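Local coordinates for protein VirX1 (Cyanophage Syn10, PDB 6QGM) that iodinates diverse substrates as a marine viral halogenase, probably a flavin-dependent enzyme of the tryptophan halogenase family, at residues His274-Gly279 with Thr292-Ser297; Glu352-Thr357 with Asp401-His406. All blocks are in the same frame, centred on the assembly; numbering follows the deposited sequence.

Contact 1 (His274-Gly279 with Thr292-Ser297); sequences HAMKNG and TGYCYS
The ring of Tyr-294 has Met-276 over one face and the CB of its own strand neighbour Tyr-296 over the other, with backbone of Gly-279 in plane at its edge. On the first face the methyl CE of Met-276 makes a CH-pi contact, 4.2 Å from the ring centroid of Tyr-294 and 16° off the normal. Its SD stands further away, making a Met-aromatic approach that is oblique. Bends at chi2 and chi3 fold the methionine chain back over the ring, while its CB sits 3.7 Å from Tyr-294 CZ. On the far face, Tyr-296 CB is set toward the rim. Around the second ring, that of Tyr-296, the carbonyl O of Tyr-294 lies in plane at the edge.

Tyr-294 CG stands anti to the backbone N (chi1 -164°), and the ring reaches over to the tight turn between strands 270-275 and 279-285, where Met-276 N bonds Gly-279 O. The latter strand begins at Gly-279 and carries Trp-280 and Trp-282 of the WxWxIP motif of flavin-dependent halogenases. Strand 290-296 lies antiparallel beside it, and Gly-279 and Tyr-296 form a non-hydrogen-bonded pair with CA atoms 4.3 Å apart.

At the tip of the ring, Asn-278 N donates to Tyr-294 OH at 3.1 Å through a moderately bent bond, 143° at the hydrogen. Glu-309 from helix 303-314 lies over the turn, with weak bonds to that hydroxyl, to Lys-277 N and to Asn-278 ND2. Asn-278 O receives a weak bond from Ser-297 N at 3.2 Å, and Tyr-296 CA makes a CA-H...O contact with the same oxygen. Gly-279 CA approaches Cys-295 O in like fashion, at 3.1 Å. Ser-297 OG turns instead to Ala-249 O.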
loop_
_atom_site.group_PDB
_atom_site.type_symbol
_atom_site.label_atom_id
_atom_site.label_comp_id
_atom_site.label_asym_id
_atom_site.label_seq_id
_atom_site.Cartn_x
_atom_site.Cartn_y
_atom_site.Cartn_z
ATOM N N HIS B 274 0.775 35.647 -6.275
ATOM C CA HIS B 274 -0.288 36.326 -7.052
ATOM C C HIS B 274 -0.416 35.648 -8.419
ATOM O O HIS B 274 0.509 35.801 -9.227
ATOM C CB HIS B 274 0.038 37.807 -7.201
ATOM C CG HIS B 274 -1.085 38.572 -7.793
ATOM N ND1 HIS B 274 -1.862 39.395 -7.045
ATOM C CD2 HIS B 274 -1.575 38.614 -9.047
ATOM C CE1 HIS B 274 -2.778 39.957 -7.812
ATOM N NE2 HIS B 274 -2.634 39.476 -9.037
ATOM N N ALA B 275 -1.511 34.930 -8.674
ATOM C CA ALA B 275 -1.745 34.248 -9.965
ATOM C C ALA B 275 -1.984 35.306 -11.045
ATOM O O ALA B 275 -2.808 36.219 -10.811
ATOM C CB ALA B 275 -2.898 33.300 -9.860
ATOM N N MET B 276 -1.273 35.177 -12.167
ATOM C CA MET B 276 -1.293 36.107 -13.330
ATOM C C MET B 276 -1.930 35.392 -14.525
ATOM O O MET B 276 -2.524 34.316 -14.301
ATOM C CB MET B 276 0.130 36.547 -13.681
ATOM C CG MET B 276 0.871 37.130 -12.502
ATOM S SD MET B 276 0.624 38.884 -12.375
ATOM C CE MET B 276 1.752 39.463 -13.649
ATOM N N LYS B 277 -1.823 35.948 -15.737
ATOM C CA LYS B 277 -2.502 35.392 -16.943
ATOM C C LYS B 277 -1.830 34.083 -17.382
ATOM O O LYS B 277 -2.563 33.198 -17.849
ATOM C CB LYS B 277 -2.547 36.426 -18.078
ATOM C CG LYS B 277 -3.494 37.594 -17.828
ATOM C CD LYS B 277 -3.331 38.755 -18.773
ATOM C CE LYS B 277 -4.614 39.555 -18.905
ATOM N NZ LYS B 277 -4.414 40.788 -19.701
ATOM N N ASN B 278 -0.506 33.965 -17.208
ATOM C CA ASN B 278 0.320 32.846 -17.740
ATOM C C ASN B 278 1.248 32.284 -16.663
ATOM O O ASN B 278 2.248 31.650 -17.041
ATOM C CB ASN B 278 1.139 33.275 -18.965
ATOM C CG ASN B 278 0.288 33.971 -19.998
ATOM O OD1 ASN B 278 -0.455 33.333 -20.738
ATOM N ND2 ASN B 278 0.374 35.285 -20.023
ATOM N N GLY B 279 0.917 32.469 -15.386
ATOM C CA GLY B 279 1.703 31.951 -14.246
ATOM C C GLY B 279 1.342 32.661 -12.959
ATOM O O GLY B 279 0.133 32.851 -12.701
ATOM N N THR B 292 10.759 40.127 -5.952
ATOM C CA THR B 292 9.541 39.761 -6.731
ATOM C C THR B 292 9.921 39.204 -8.106
ATOM O O THR B 292 10.872 39.729 -8.707
ATOM C CB THR B 292 8.635 40.982 -6.924
ATOM O OG1 THR B 292 8.556 41.711 -5.702
ATOM C CG2 THR B 292 7.252 40.626 -7.411
ATOM N N GLY B 293 9.198 38.189 -8.590
ATOM C CA GLY B 293 9.408 37.587 -9.925
ATOM C C GLY B 293 8.142 36.956 -10.490
ATOM O O GLY B 293 7.248 36.624 -9.700
ATOM N N TYR B 294 8.075 36.824 -11.819
ATOM C CA TYR B 294 7.011 36.131 -12.581
ATOM C C TYR B 294 7.545 34.749 -12.964
ATOM O O TYR B 294 8.591 34.704 -13.633
ATOM C CB TYR B 294 6.659 36.964 -13.820
ATOM C CG TYR B 294 5.361 36.651 -14.533
ATOM C CD1 TYR B 294 4.544 35.580 -14.169
ATOM C CD2 TYR B 294 4.967 37.407 -15.616
ATOM C CE1 TYR B 294 3.371 35.300 -14.849
ATOM C CE2 TYR B 294 3.790 37.145 -16.301
ATOM C CZ TYR B 294 2.989 36.094 -15.912
ATOM O OH TYR B 294 1.830 35.845 -16.571
ATOM N N CYS B 295 6.893 33.669 -12.516
ATOM C CA CYS B 295 7.015 32.309 -13.110
ATOM C C CYS B 295 5.935 32.163 -14.176
ATOM O O CYS B 295 4.758 32.308 -13.804
ATOM C CB CYS B 295 6.801 31.206 -12.087
ATOM S SG CYS B 295 8.223 30.997 -11.000
ATOM N N TYR B 296 6.311 31.888 -15.426
ATOM C CA TYR B 296 5.370 31.850 -16.569
ATOM C C TYR B 296 5.736 30.722 -17.531
ATOM O O TYR B 296 6.791 30.096 -17.363
ATOM C CB TYR B 296 5.331 33.198 -17.285
ATOM C CG TYR B 296 6.591 33.607 -18.008
ATOM C CD1 TYR B 296 7.667 34.142 -17.320
ATOM C CD2 TYR B 296 6.688 33.519 -19.388
ATOM C CE1 TYR B 296 8.817 34.547 -17.979
ATOM C CE2 TYR B 296 7.829 33.918 -20.063
ATOM C CZ TYR B 296 8.899 34.433 -19.354
ATOM O OH TYR B 296 10.038 34.841 -19.977
ATOM N N SER B 297 4.850 30.486 -18.496
ATOM C CA SER B 297 4.934 29.402 -19.493
ATOM C C SER B 297 5.124 30.009 -20.878
ATOM O O SER B 297 4.187 30.680 -21.353
ATOM C CB SER B 297 3.706 28.550 -19.442
ATOM O OG SER B 297 3.740 27.553 -20.434
#

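Contact 2 (Glu352-Thr357 with Asp401-His406)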
loop_
_atom_site.group_PDB
_atom_site.type_symbol
_atom_site.label_atom_id
_atom_site.label_comp_id
_atom_site.label_asym_id
_atom_site.label_seq_id
_atom_site.Cartn_x
_atom_site.Cartn_y
_atom_site.Cartn_z
ATOM N N GLU B 352 9.266 25.274 -9.226
ATOM C CA GLU B 352 8.938 26.717 -9.119
ATOM C C GLU B 352 8.507 26.954 -7.676
ATOM O O GLU B 352 7.812 26.112 -7.101
ATOM C CB GLU B 352 7.873 27.100 -10.141
ATOM C CG GLU B 352 6.529 26.387 -9.964
ATOM C CD GLU B 352 5.485 26.869 -10.947
ATOM O OE1 GLU B 352 5.652 27.996 -11.427
ATOM O OE2 GLU B 352 4.585 26.118 -11.299
ATOM N N PRO B 353 8.922 28.069 -7.035
ATOM C CA PRO B 353 8.764 28.230 -5.577
ATOM C C PRO B 353 7.361 28.642 -5.101
ATOM O O PRO B 353 7.259 29.479 -4.247
ATOM C CB PRO B 353 9.794 29.314 -5.257
ATOM C CG PRO B 353 9.725 30.198 -6.503
ATOM C CD PRO B 353 9.550 29.235 -7.668
ATOM N N LEU B 354 6.318 28.026 -5.649
ATOM C CA LEU B 354 4.899 28.279 -5.272
ATOM C C LEU B 354 4.646 27.732 -3.856
ATOM O O LEU B 354 3.748 28.258 -3.169
ATOM C CB LEU B 354 3.976 27.611 -6.301
ATOM C CG LEU B 354 2.492 27.915 -6.130
ATOM C CD1 LEU B 354 2.223 29.401 -6.247
ATOM C CD2 LEU B 354 1.653 27.154 -7.141
ATOM N N GLU B 355 5.403 26.713 -3.445
ATOM C CA GLU B 355 5.334 26.164 -2.073
ATOM C C GLU B 355 6.682 26.405 -1.378
ATOM O O GLU B 355 7.045 25.631 -0.488
ATOM C CB GLU B 355 4.895 24.700 -2.140
ATOM C CG GLU B 355 3.392 24.535 -2.215
ATOM C CD GLU B 355 2.612 25.057 -1.010
ATOM O OE1 GLU B 355 3.167 24.987 0.122
ATOM O OE2 GLU B 355 1.458 25.544 -1.195
ATOM N N SER B 356 7.351 27.499 -1.726
ATOM C CA SER B 356 8.587 28.007 -1.081
ATOM C C SER B 356 9.565 26.855 -0.941
ATOM O O SER B 356 10.137 26.667 0.142
ATOM C CB SER B 356 8.273 28.628 0.251
ATOM O OG SER B 356 7.271 29.629 0.110
ATOM N N THR B 357 9.730 26.121 -2.026
ATOM C CA THR B 357 10.409 24.802 -2.085
ATOM C C THR B 357 11.840 25.014 -2.636
ATOM O O THR B 357 12.630 24.058 -2.585
ATOM C CB THR B 357 9.438 23.818 -2.765
ATOM O OG1 THR B 357 9.990 22.510 -2.825
ATOM C CG2 THR B 357 8.969 24.258 -4.135
ATOM N N ASP B 401 3.923 17.256 -7.523
ATOM C CA ASP B 401 2.471 16.909 -7.531
ATOM C C ASP B 401 1.675 17.897 -6.671
ATOM O O ASP B 401 0.605 18.351 -7.119
ATOM C CB ASP B 401 2.214 15.481 -7.032
ATOM C CG ASP B 401 2.285 14.421 -8.112
ATOM O OD1 ASP B 401 2.176 14.780 -9.290
ATOM O OD2 ASP B 401 2.471 13.258 -7.770
ATOM N N PHE B 402 2.157 18.203 -5.469
ATOM C CA PHE B 402 1.482 19.136 -4.531
ATOM C C PHE B 402 1.344 20.506 -5.202
ATOM O O PHE B 402 0.245 21.101 -5.188
ATOM C CB PHE B 402 2.238 19.206 -3.202
ATOM C CG PHE B 402 1.637 20.159 -2.198
ATOM C CD1 PHE B 402 0.265 20.270 -2.015
ATOM C CD2 PHE B 402 2.460 20.933 -1.405
ATOM C CE1 PHE B 402 -0.258 21.161 -1.081
ATOM C CE2 PHE B 402 1.941 21.828 -0.479
ATOM C CZ PHE B 402 0.586 21.948 -0.321
ATOM N N VAL B 403 2.429 20.991 -5.807
ATOM C CA VAL B 403 2.465 22.306 -6.514
ATOM C C VAL B 403 1.467 22.241 -7.683
ATOM O O VAL B 403 0.708 23.194 -7.841
ATOM C CB VAL B 403 3.901 22.663 -6.953
ATOM C CG1 VAL B 403 3.953 23.818 -7.927
ATOM C CG2 VAL B 403 4.770 22.963 -5.756
ATOM N N ALA B 404 1.429 21.137 -8.436
ATOM C CA ALA B 404 0.505 20.950 -9.576
ATOM C C ALA B 404 -0.955 21.078 -9.107
ATOM O O ALA B 404 -1.771 21.618 -9.882
ATOM C CB ALA B 404 0.753 19.622 -10.257
ATOM N N MET B 405 -1.273 20.635 -7.881
ATOM C CA MET B 405 -2.656 20.654 -7.341
ATOM C C MET B 405 -3.158 22.093 -7.170
ATOM O O MET B 405 -4.373 22.294 -7.292
ATOM C CB MET B 405 -2.731 19.911 -6.006
ATOM C CG MET B 405 -2.722 18.410 -6.162
ATOM S SD MET B 405 -3.067 17.527 -4.642
ATOM C CE MET B 405 -2.967 15.829 -5.204
ATOM N N HIS B 406 -2.263 23.054 -6.922
ATOM C CA HIS B 406 -2.589 24.506 -6.798
ATOM C C HIS B 406 -3.223 25.032 -8.092
ATOM O O HIS B 406 -4.064 25.946 -8.008
ATOM C CB HIS B 406 -1.343 25.346 -6.485
ATOM C CG HIS B 406 -0.723 25.075 -5.156
ATOM N ND1 HIS B 406 -0.283 23.826 -4.785
ATOM C CD2 HIS B 406 -0.428 25.891 -4.130
ATOM C CE1 HIS B 406 0.229 23.880 -3.568
ATOM N NE2 HIS B 406 0.153 25.138 -3.150
#
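Glu-355 and His-406 carry the polar part of this contact. His-406 NE2 donates to Glu-355 OE2, which lies near the imidazole plane at the ring's edge; the modelled 2.4 Å is too short to be trusted at this resolution. His-406 CG is anti to the carbonyl carbon (chi1 -65°), which turns the ring back along its own helix toward Phe-402 O. There His-406 ND1 donates to Phe-402 O at 2.8 Å, the oxygen lying 3° from the ring plane, and this bond helps set the ring's rotation.

Among the aromatic contacts, His-406 CE1 sits over the centre of the Phe-402 ring. The Glu-355 side chain crosses Phe-402 at about a right angle, its CD coming nearest Phe-402 CE2, at 3.3 Å, by an oblique approach.

The apolar packing runs from Val-403 to Leu-354 and the aliphatic part of Glu-355. Val-403 divides its branches: CG1 lies 4.1 Å from Leu-354 CB, and CG2 lies 4.0 Å from Glu-355 CB. Leu-354 CD2 meets His-406 CB at 3.6 Å. Glu-352 brushes Val-403 CG1, but its carboxylate serves Tyr-407, Asn-250 and Trp-280.

Residues 353-357 read Pro-Leu-Glu-Ser-Thr, consistent with the active-site loop of tryptophan halogenases; Ser-356 OG bonds Lys-76. His-406, itself held by Phe-402 O, may then orient the Glu-355 carboxylate as a second-shell residue.

How the contacts relate
From the N terminus the chain first reaches contact 1, which closes a short loop: the 12 residues between its segments hold most of strand 279-285 and the start of strand 290-296. Contact 2 opens only afterwards, and its closure spans 43 residues, mostly helix, including helix 360-373 and most of helix 382-408. The two are thus in series, neither nested nor crossed. Contact 1 ties together middle strands of the seven-stranded sheet, at the turn between 270-275 and 279-285, whereas contact 2 ties the loop after strand 349-350 to helix 382-408. Their centres are 13 Å apart, and they meet where Cys-295 packs on Glu-352 and Pro-353.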